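Side-chain contacts in G-protein interacting protein 1 (Dictyostelium discoideum, PDB 5Z1N), which probably binds heterotrimeric G proteins through their beta/gamma subunits and, in the C-terminal TNFAIP8-like domain described here, holds phospholipid in a helical cavity: residues A[144-147]-A[148-151]; A[133-136]-A[137-141]; A[78-81]-A[82-85]. All blocks are in the same frame, centred on the assembly; numbering follows the deposited sequence. Where two conformers were deposited one is given.

Contact 1: residues A[144-147]-A[148-151]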
loop_
_atom_site.group_PDB
_atom_site.type_symbol
_atom_site.label_atom_id
_atom_site.label_comp_id
_atom_site.label_asym_id
_atom_site.label_seq_id
_atom_site.Cartn_x
_atom_site.Cartn_y
_atom_site.Cartn_z
ATOM N N ASP A 144 16.708 4.945 -7.732
ATOM C CA ASP A 144 17.526 5.777 -6.857
ATOM C C ASP A 144 17.715 5.197 -5.460
ATOM O O ASP A 144 18.268 5.881 -4.591
ATOM C CB ASP A 144 16.919 7.183 -6.761
ATOM C CG ASP A 144 17.033 7.961 -8.064
ATOM O OD1 ASP A 144 17.761 7.504 -8.972
ATOM O OD2 ASP A 144 16.390 9.027 -8.187
ATOM N N LEU A 145 17.280 3.968 -5.213
ATOM C CA LEU A 145 17.465 3.355 -3.905
ATOM C C LEU A 145 18.774 2.578 -3.852
ATOM O O LEU A 145 19.245 2.037 -4.857
ATOM C CB LEU A 145 16.310 2.411 -3.562
ATOM C CG LEU A 145 14.990 2.994 -3.062
ATOM C CD1 LEU A 145 14.097 1.874 -2.556
ATOM C CD2 LEU A 145 15.219 4.030 -1.975
ATOM N N GLU A 146 19.361 2.529 -2.662
ATOM C CA GLU A 146 20.446 1.597 -2.421
ATOM C C GLU A 146 19.877 0.206 -2.162
ATOM O O GLU A 146 18.691 0.038 -1.865
ATOM C CB GLU A 146 21.301 2.045 -1.230
ATOM C CG GLU A 146 21.325 3.550 -0.980
ATOM C CD GLU A 146 22.228 4.299 -1.942
ATOM O OE1 GLU A 146 23.005 3.645 -2.668
ATOM O OE2 GLU A 146 22.161 5.548 -1.965
ATOM N N ILE A 147 20.743 -0.805 -2.282
ATOM C CA ILE A 147 20.330 -2.167 -1.955
ATOM C C ILE A 147 20.005 -2.285 -0.470
ATOM O O ILE A 147 19.158 -3.097 -0.076
ATOM C CB ILE A 147 21.413 -3.179 -2.391
ATOM C CG1 ILE A 147 20.857 -4.606 -2.384
ATOM C CG2 ILE A 147 22.658 -3.072 -1.513
ATOM C CD1 ILE A 147 20.005 -4.934 -3.592
ATOM N N GLU A 148 20.643 -1.466 0.373
ATOM C CA GLU A 148 20.380 -1.480 1.809
ATOM C C GLU A 148 19.003 -0.935 2.171
ATOM O O GLU A 148 18.588 -1.073 3.328
ATOM C CB GLU A 148 21.452 -0.675 2.553
ATOM C CG GLU A 148 22.727 -1.448 2.854
ATOM C CD GLU A 148 23.658 -1.533 1.659
ATOM O OE1 GLU A 148 24.448 -2.501 1.591
ATOM O OE2 GLU A 148 23.599 -0.633 0.791
ATOM N N ASP A 149 18.291 -0.318 1.227
ATOM C CA ASP A 149 16.970 0.226 1.513
ATOM C C ASP A 149 15.873 -0.833 1.491
ATOM O O ASP A 149 14.724 -0.518 1.817
ATOM C CB ASP A 149 16.661 1.358 0.531
ATOM C CG ASP A 149 17.622 2.528 0.689
ATOM O OD1 ASP A 149 17.929 3.215 -0.310
ATOM O OD2 ASP A 149 18.091 2.745 1.826
ATOM N N ASP A 150 16.204 -2.066 1.102
ATOM C CA ASP A 150 15.401 -3.251 1.410
ATOM C C ASP A 150 14.029 -3.220 0.738
ATOM O O ASP A 150 13.022 -3.628 1.321
ATOM C CB ASP A 150 15.267 -3.437 2.922
ATOM C CG ASP A 150 16.572 -3.879 3.571
ATOM O OD1 ASP A 150 17.360 -4.576 2.900
ATOM O OD2 ASP A 150 16.815 -3.531 4.745
ATOM N N LEU A 151 13.989 -2.749 -0.510
ATOM C CA LEU A 151 12.825 -3.016 -1.349
ATOM C C LEU A 151 12.552 -4.514 -1.435
ATOM O O LEU A 151 11.391 -4.936 -1.540
ATOM C CB LEU A 151 13.046 -2.430 -2.743
ATOM C CG LEU A 151 11.927 -2.599 -3.772
ATOM C CD1 LEU A 151 10.658 -1.870 -3.325
ATOM C CD2 LEU A 151 12.397 -2.100 -5.124
HETATM O O HOH W 1 16.564 -1.488 -2.072
#
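Glu146 and Asp149 close a short turn on themselves, the second residue reaching back to the first through both its backbone and its side chain. The backbone leaves an extended conformation at Leu145 and Glu146 and tightens into a single 3-10 turn over 147-149, where Asp149 N donates to Glu146 O at 3.1 Å. One residue on, Asp150 N makes a weak bond to Ile147 O. Asp150 itself has positive phi and psi (65° and 40°), which breaks the turn before helix 151-158 begins. A water takes a second place on Glu146 O, donating to it at 2.6 Å, and accepts from Leu151 N, so that the turn and the first residue of the next helix share one bridge.

The side chain of Asp149 completes the loop in the reverse direction: its OD1 accepts from Glu146 N at 2.8 Å, the N-H arriving from above the carboxylate plane and not within it. With CG anti to the carbonyl carbon (chi1 -64°), the carboxylate swings back over the preceding residues, as in the reverse half of a capping box. Leu145 CD2 lies 3.3 Å from the same OD1, while its CD1 leans toward Leu151 CB. Glu146 runs alongside Asp149 and touches OD1 with CG, but its carboxylate turns off to the outside, OE2 staying 5.1 Å from Asp149 OD1, which probably moderates the repulsion between the two acids. On the outer side, Ile147 CG2 rests 3.5 Å from Glu148 OE2.

The turn joins helix 135-144 to helix 151-158 and leans on helix 12-28: Leu145 and Asp149 touch Arg27, Leu151 packs on Ile24 and meets the bound phosphatidylethanolamine, and Asp150 forms a salt bridge with Lys23.

Contact 2: residues A[133-136]-A[137-141]. With PEF (di-palmitoyl-3-sn-phosphatidylethanolamine), chain B.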
loop_
_atom_site.group_PDB
_atom_site.type_symbol
_atom_site.label_atom_id
_atom_site.label_comp_id
_atom_site.label_asym_id
_atom_site.label_seq_id
_atom_site.Cartn_x
_atom_site.Cartn_y
_atom_site.Cartn_z
ATOM N N GLY A 133 0.753 4.850 -4.251
ATOM C CA GLY A 133 0.543 4.299 -5.570
ATOM C C GLY A 133 1.059 5.162 -6.698
ATOM O O GLY A 133 0.735 4.892 -7.860
ATOM N N SER A 134 1.848 6.188 -6.400
ATOM C CA SER A 134 2.312 7.103 -7.432
ATOM C C SER A 134 3.342 6.429 -8.330
ATOM O O SER A 134 4.278 5.786 -7.847
ATOM C CB SER A 134 2.914 8.353 -6.797
ATOM O OG SER A 134 3.618 9.114 -7.760
ATOM N N LEU A 135 3.174 6.594 -9.644
ATOM C CA LEU A 135 4.195 6.141 -10.580
ATOM C C LEU A 135 5.522 6.859 -10.354
ATOM O O LEU A 135 6.589 6.273 -10.570
ATOM C CB LEU A 135 3.710 6.343 -12.016
ATOM C CG LEU A 135 4.608 5.825 -13.140
ATOM C CD1 LEU A 135 4.970 4.366 -12.915
ATOM C CD2 LEU A 135 3.914 6.004 -14.481
ATOM N N ASP A 136 5.484 8.122 -9.915
ATOM C CA ASP A 136 6.726 8.827 -9.597
ATOM C C ASP A 136 7.444 8.169 -8.425
ATOM O O ASP A 136 8.676 8.031 -8.434
ATOM C CB ASP A 136 6.437 10.292 -9.278
ATOM C CG ASP A 136 5.783 11.023 -10.431
ATOM O OD1 ASP A 136 6.095 10.712 -11.595
ATOM O OD2 ASP A 136 4.956 11.915 -10.166
ATOM N N PHE A 137 6.684 7.769 -7.402
ATOM C CA PHE A 137 7.250 7.039 -6.272
ATOM C C PHE A 137 7.915 5.752 -6.742
ATOM O O PHE A 137 9.055 5.450 -6.364
ATOM C CB PHE A 137 6.139 6.758 -5.252
ATOM C CG PHE A 137 6.582 5.989 -4.036
ATOM C CD1 PHE A 137 7.778 6.276 -3.398
ATOM C CD2 PHE A 137 5.774 4.996 -3.505
ATOM C CE1 PHE A 137 8.166 5.567 -2.272
ATOM C CE2 PHE A 137 6.155 4.292 -2.380
ATOM C CZ PHE A 137 7.352 4.579 -1.761
ATOM N N PHE A 138 7.232 5.004 -7.610
ATOM C CA PHE A 138 7.776 3.735 -8.082
ATOM C C PHE A 138 9.053 3.947 -8.890
ATOM O O PHE A 138 10.057 3.265 -8.664
ATOM C CB PHE A 138 6.725 2.984 -8.905
ATOM C CG PHE A 138 5.508 2.568 -8.115
ATOM C CD1 PHE A 138 5.548 2.492 -6.731
ATOM C CD2 PHE A 138 4.320 2.254 -8.765
ATOM C CE1 PHE A 138 4.427 2.111 -6.007
ATOM C CE2 PHE A 138 3.197 1.876 -8.049
ATOM C CZ PHE A 138 3.250 1.800 -6.667
ATOM N N THR A 139 9.043 4.895 -9.835
ATOM C CA THR A 139 10.233 5.104 -10.661
ATOM C C THR A 139 11.418 5.556 -9.814
ATOM O O THR A 139 12.545 5.059 -9.985
ATOM C CB THR A 139 9.951 6.112 -11.779
ATOM O OG1 THR A 139 9.557 7.367 -11.217
ATOM C CG2 THR A 139 8.852 5.601 -12.700
ATOM N N LYS A 140 11.182 6.486 -8.881
ATOM C CA LYS A 140 12.247 6.888 -7.968
ATOM C C LYS A 140 12.786 5.692 -7.193
ATOM O O LYS A 140 13.999 5.531 -7.048
ATOM C CB LYS A 140 11.742 7.965 -7.009
ATOM C CG LYS A 140 12.751 8.381 -5.944
ATOM C CD LYS A 140 13.645 9.513 -6.431
ATOM C CE LYS A 140 14.732 9.844 -5.413
ATOM N NZ LYS A 140 15.756 10.756 -5.995
ATOM N N VAL A 141 11.893 4.836 -6.695
ATOM C CA VAL A 141 12.322 3.669 -5.926
ATOM C C VAL A 141 13.175 2.741 -6.784
ATOM O O VAL A 141 14.236 2.268 -6.358
ATOM C CB VAL A 141 11.095 2.940 -5.348
ATOM C CG1 VAL A 141 11.430 1.499 -5.007
ATOM C CG2 VAL A 141 10.577 3.680 -4.120
HETATM C C2 PEF B . -3.098 -7.913 8.920
HETATM C C1 PEF B . -4.504 -8.496 8.857
HETATM N N PEF B . -6.158 -13.944 7.176
HETATM C C3 PEF B . -2.040 -9.005 8.924
HETATM C C4 PEF B . -6.766 -11.634 7.566
HETATM C C5 PEF B . -7.276 -13.025 7.217
HETATM C C10 PEF B . -2.179 -5.901 8.023
HETATM C C11 PEF B . -2.124 -4.832 6.960
HETATM C C12 PEF B . -0.692 -4.424 6.631
HETATM C C13 PEF B . -0.720 -3.601 5.347
HETATM C C14 PEF B . 0.628 -2.989 4.982
HETATM C C15 PEF B . 0.571 -2.506 3.535
HETATM C C16 PEF B . 1.839 -1.771 3.123
HETATM C C17 PEF B . 1.942 -1.644 1.605
HETATM C C18 PEF B . 0.629 -1.191 0.975
HETATM C C19 PEF B . 0.873 -0.246 -0.197
HETATM C C20 PEF B . 1.884 -0.806 -1.193
HETATM C C21 PEF B . 2.970 0.223 -1.486
HETATM C C22 PEF B . 4.063 -0.356 -2.377
HETATM C C23 PEF B . 5.313 0.518 -2.350
HETATM C C24 PEF B . 6.355 0.003 -3.335
HETATM C C25 PEF B . 7.662 0.752 -3.195
HETATM C C30 PEF B . -0.855 -9.049 6.752
HETATM C C31 PEF B . -0.699 -9.579 5.348
HETATM C C32 PEF B . -1.219 -8.556 4.346
HETATM C C33 PEF B . -2.737 -8.438 4.406
HETATM C C34 PEF B . -3.188 -7.050 3.966
HETATM C C35 PEF B . -4.705 -6.980 3.825
HETATM C C36 PEF B . -5.209 -5.549 3.976
HETATM C C37 PEF B . -6.608 -5.372 3.394
HETATM C C38 PEF B . -7.163 -3.989 3.725
HETATM C C39 PEF B . -7.633 -3.260 2.471
HETATM C C40 PEF B . -8.228 -1.893 2.795
HETATM C C41 PEF B . -7.220 -0.974 3.478
HETATM C C42 PEF B . -6.027 -0.660 2.579
HETATM C C43 PEF B . -5.144 0.409 3.211
HETATM C C44 PEF B . -3.924 0.712 2.350
HETATM C C45 PEF B . -3.185 1.923 2.877
HETATM O O4 PEF B . -1.627 -5.759 9.100
HETATM O O5 PEF B . -0.087 -8.208 7.193
HETATM O O2 PEF B . -2.908 -7.126 7.753
HETATM O O3 PEF B . -1.939 -9.514 7.598
HETATM O O1P PEF B . -5.932 -11.087 11.159
HETATM O O2P PEF B . -7.059 -9.598 9.306
HETATM O O3P PEF B . -4.535 -9.774 9.480
HETATM O O4P PEF B . -5.894 -11.699 8.694
HETATM P P PEF B . -5.943 -10.503 9.762
#
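Phe138 folds its ring back over the carbonyl of Ser134, whose O lies 3.4 Å above one face, displaced toward the rim. That O also accepts the Phe138 N-H at 3.1 Å, so backbone and ring of one residue enclose the same atom. At the far end of the ring, CZ meets Gly133 CA at 3.8 Å. Ser134 is the N-cap of helix 135-144: with OG anti to its own N (chi1 168°), the hydroxyl turns toward the first turn and accepts weak bonds from Asp136 N and Phe137 N. The inner face of this helix lines the lipid cavity of the TNFAIP8-like fold, where Phe137 CE2 and Phe138 CE1 approach acyl carbons C23 and C24, each at 3.9 Å. Leu95, Ala98 and Leu102 of helix 92-113 also pack on Phe138, and an alanine here would probably open a gap between that helix, the acyl chain and the Ser134 carbonyl. On the outer side the side chains meet more loosely, though the backbone bonds of the helix continue. Leu135 and Thr139 touch there through CD1 and CG2, 4.1 Å apart, and Asp136 is exposed.

Contact 3: residues A[78-81]-A[82-85]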
loop_
_atom_site.group_PDB
_atom_site.type_symbol
_atom_site.label_atom_id
_atom_site.label_comp_id
_atom_site.label_asym_id
_atom_site.label_seq_id
_atom_site.Cartn_x
_atom_site.Cartn_y
_atom_site.Cartn_z
ATOM N N ARG A 78 6.205 -8.220 -10.556
ATOM C CA ARG A 78 6.732 -8.342 -11.910
ATOM C C ARG A 78 7.862 -7.350 -12.127
ATOM O O ARG A 78 8.956 -7.719 -12.575
ATOM C CB ARG A 78 5.619 -8.122 -12.937
ATOM C CG ARG A 78 4.524 -9.173 -12.904
ATOM C CD ARG A 78 3.550 -8.965 -14.046
ATOM N NE ARG A 78 2.477 -9.954 -14.048
ATOM C CZ ARG A 78 1.409 -9.887 -14.833
ATOM N NH1 ARG A 78 1.270 -8.873 -15.680
ATOM N NH2 ARG A 78 0.478 -10.829 -14.772
ATOM N N ALA A 79 7.633 -6.087 -11.751
ATOM C CA ALA A 79 8.667 -5.089 -11.968
ATOM C C ALA A 79 9.877 -5.379 -11.101
ATOM O O ALA A 79 11.017 -5.157 -11.529
ATOM C CB ALA A 79 8.123 -3.690 -11.690
ATOM N N PHE A 80 9.651 -5.917 -9.902
ATOM C CA PHE A 80 10.784 -6.200 -9.044
ATOM C C PHE A 80 11.660 -7.299 -9.620
ATOM O O PHE A 80 12.837 -7.384 -9.255
ATOM C CB PHE A 80 10.326 -6.578 -7.638
ATOM C CG PHE A 80 11.462 -6.744 -6.671
ATOM C CD1 PHE A 80 12.201 -5.647 -6.263
ATOM C CD2 PHE A 80 11.810 -7.999 -6.194
ATOM C CE1 PHE A 80 13.261 -5.794 -5.385
ATOM C CE2 PHE A 80 12.868 -8.151 -5.312
ATOM C CZ PHE A 80 13.592 -7.049 -4.909
ATOM N N ARG A 81 11.127 -8.120 -10.533
ATOM C CA ARG A 81 11.984 -9.112 -11.177
ATOM C C ARG A 81 13.118 -8.439 -11.940
ATOM O O ARG A 81 14.200 -9.020 -12.089
ATOM C CB ARG A 81 11.156 -10.008 -12.104
ATOM C CG ARG A 81 11.966 -11.059 -12.869
ATOM C CD ARG A 81 12.292 -10.579 -14.275
ATOM N NE ARG A 81 13.045 -11.553 -15.061
ATOM C CZ ARG A 81 14.371 -11.626 -15.081
ATOM N NH1 ARG A 81 14.975 -12.538 -15.830
ATOM N NH2 ARG A 81 15.095 -10.793 -14.346
ATOM N N TYR A 82 12.901 -7.209 -12.406
ATOM C CA TYR A 82 13.905 -6.470 -13.156
ATOM C C TYR A 82 14.614 -5.418 -12.316
ATOM O O TYR A 82 15.435 -4.668 -12.852
ATOM C CB TYR A 82 13.267 -5.813 -14.385
ATOM C CG TYR A 82 12.537 -6.799 -15.265
ATOM C CD1 TYR A 82 13.227 -7.585 -16.180
ATOM C CD2 TYR A 82 11.160 -6.964 -15.163
ATOM C CE1 TYR A 82 12.560 -8.501 -16.984
ATOM C CE2 TYR A 82 10.486 -7.872 -15.959
ATOM C CZ TYR A 82 11.190 -8.639 -16.866
ATOM O OH TYR A 82 10.515 -9.545 -17.650
ATOM N N TYR A 83 14.323 -5.346 -11.020
ATOM C CA TYR A 83 14.999 -4.381 -10.162
ATOM C C TYR A 83 16.484 -4.704 -10.092
ATOM O O TYR A 83 16.872 -5.804 -9.685
ATOM C CB TYR A 83 14.384 -4.382 -8.764
ATOM C CG TYR A 83 15.074 -3.442 -7.796
ATOM C CD1 TYR A 83 14.920 -2.067 -7.904
ATOM C CD2 TYR A 83 15.882 -3.932 -6.777
ATOM C CE1 TYR A 83 15.554 -1.202 -7.020
ATOM C CE2 TYR A 83 16.518 -3.076 -5.888
ATOM C CZ TYR A 83 16.350 -1.715 -6.016
ATOM O OH TYR A 83 16.979 -0.869 -5.135
ATOM N N GLY A 84 17.312 -3.747 -10.504
ATOM C CA GLY A 84 18.745 -3.923 -10.515
ATOM C C GLY A 84 19.326 -4.349 -11.845
ATOM O O GLY A 84 20.548 -4.278 -12.011
ATOM N N VAL A 85 18.503 -4.792 -12.794
ATOM C CA VAL A 85 18.989 -5.164 -14.119
ATOM C C VAL A 85 18.389 -4.320 -15.233
ATOM O O VAL A 85 18.905 -4.360 -16.361
ATOM C CB VAL A 85 18.765 -6.666 -14.412
ATOM C CG1 VAL A 85 19.658 -7.520 -13.519
ATOM C CG2 VAL A 85 17.309 -7.046 -14.227
#
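Arg81 lays its aliphatic chain across the ring of the next residue, Tyr82, as helix 59-81 runs out. CD sits over the centre of that ring, 3.4 Å from the centroid, a clear CH-pi contact. The chain starts with CG anti to the backbone N and then bends at chi2, -97°, which carries CD onto the face. Beyond it the guanidinium lies almost parallel to the ring, 10° from its plane, with NE 3.6 Å from Tyr82 CE1. Tyr82 in turn has CG anti to its carbonyl carbon, a torsion that sends the ring back along the helix, where CD2 approaches Arg78 O at 3.5 Å.

Two i to i+3 backbone bonds draw the helix end into a tighter turn: Tyr82 N donates to Ala79 O at 2.9 Å, and Tyr83 N to Phe80 O at 3.1 Å. From here a loop leads to helix 92-113 in the all-helical TNFAIP8-like domain.

Phe80 and Tyr83 form the aromatic pair of this contact. The rings come out nearly parallel, at 17°, yet slid so far apart that they barely overlap. The touch is therefore local, with Phe80 CE1 at 3.5 Å from Tyr83 CD2. Both side chains turn inward onto Leu151 of helix 151-158, and Tyr83 also meets Trp142 edge-to-face, whereas Tyr82 rests on Ile94 of helix 92-113.

How the contacts relate
From the N terminus the three contacts follow one another in series, none nested in or crossing another. Contact 3 comes first, where helix 59-81 gives way to the loop before helix 92-113. Contact 2 starts the first turns of helix 135-144, and contact 1 closes the turn that links this helix to helix 151-158. Although separate along the chain, they converge in space, their centres 13 to 14 Å apart. Leu151 of contact 1 joins them: its CD2 packs on Val141 CG1 of contact 2 and on Phe80 CD1 of contact 3. Tyr83 reaches both other contacts, with CE1 near Val141 O and OH near Leu145 O.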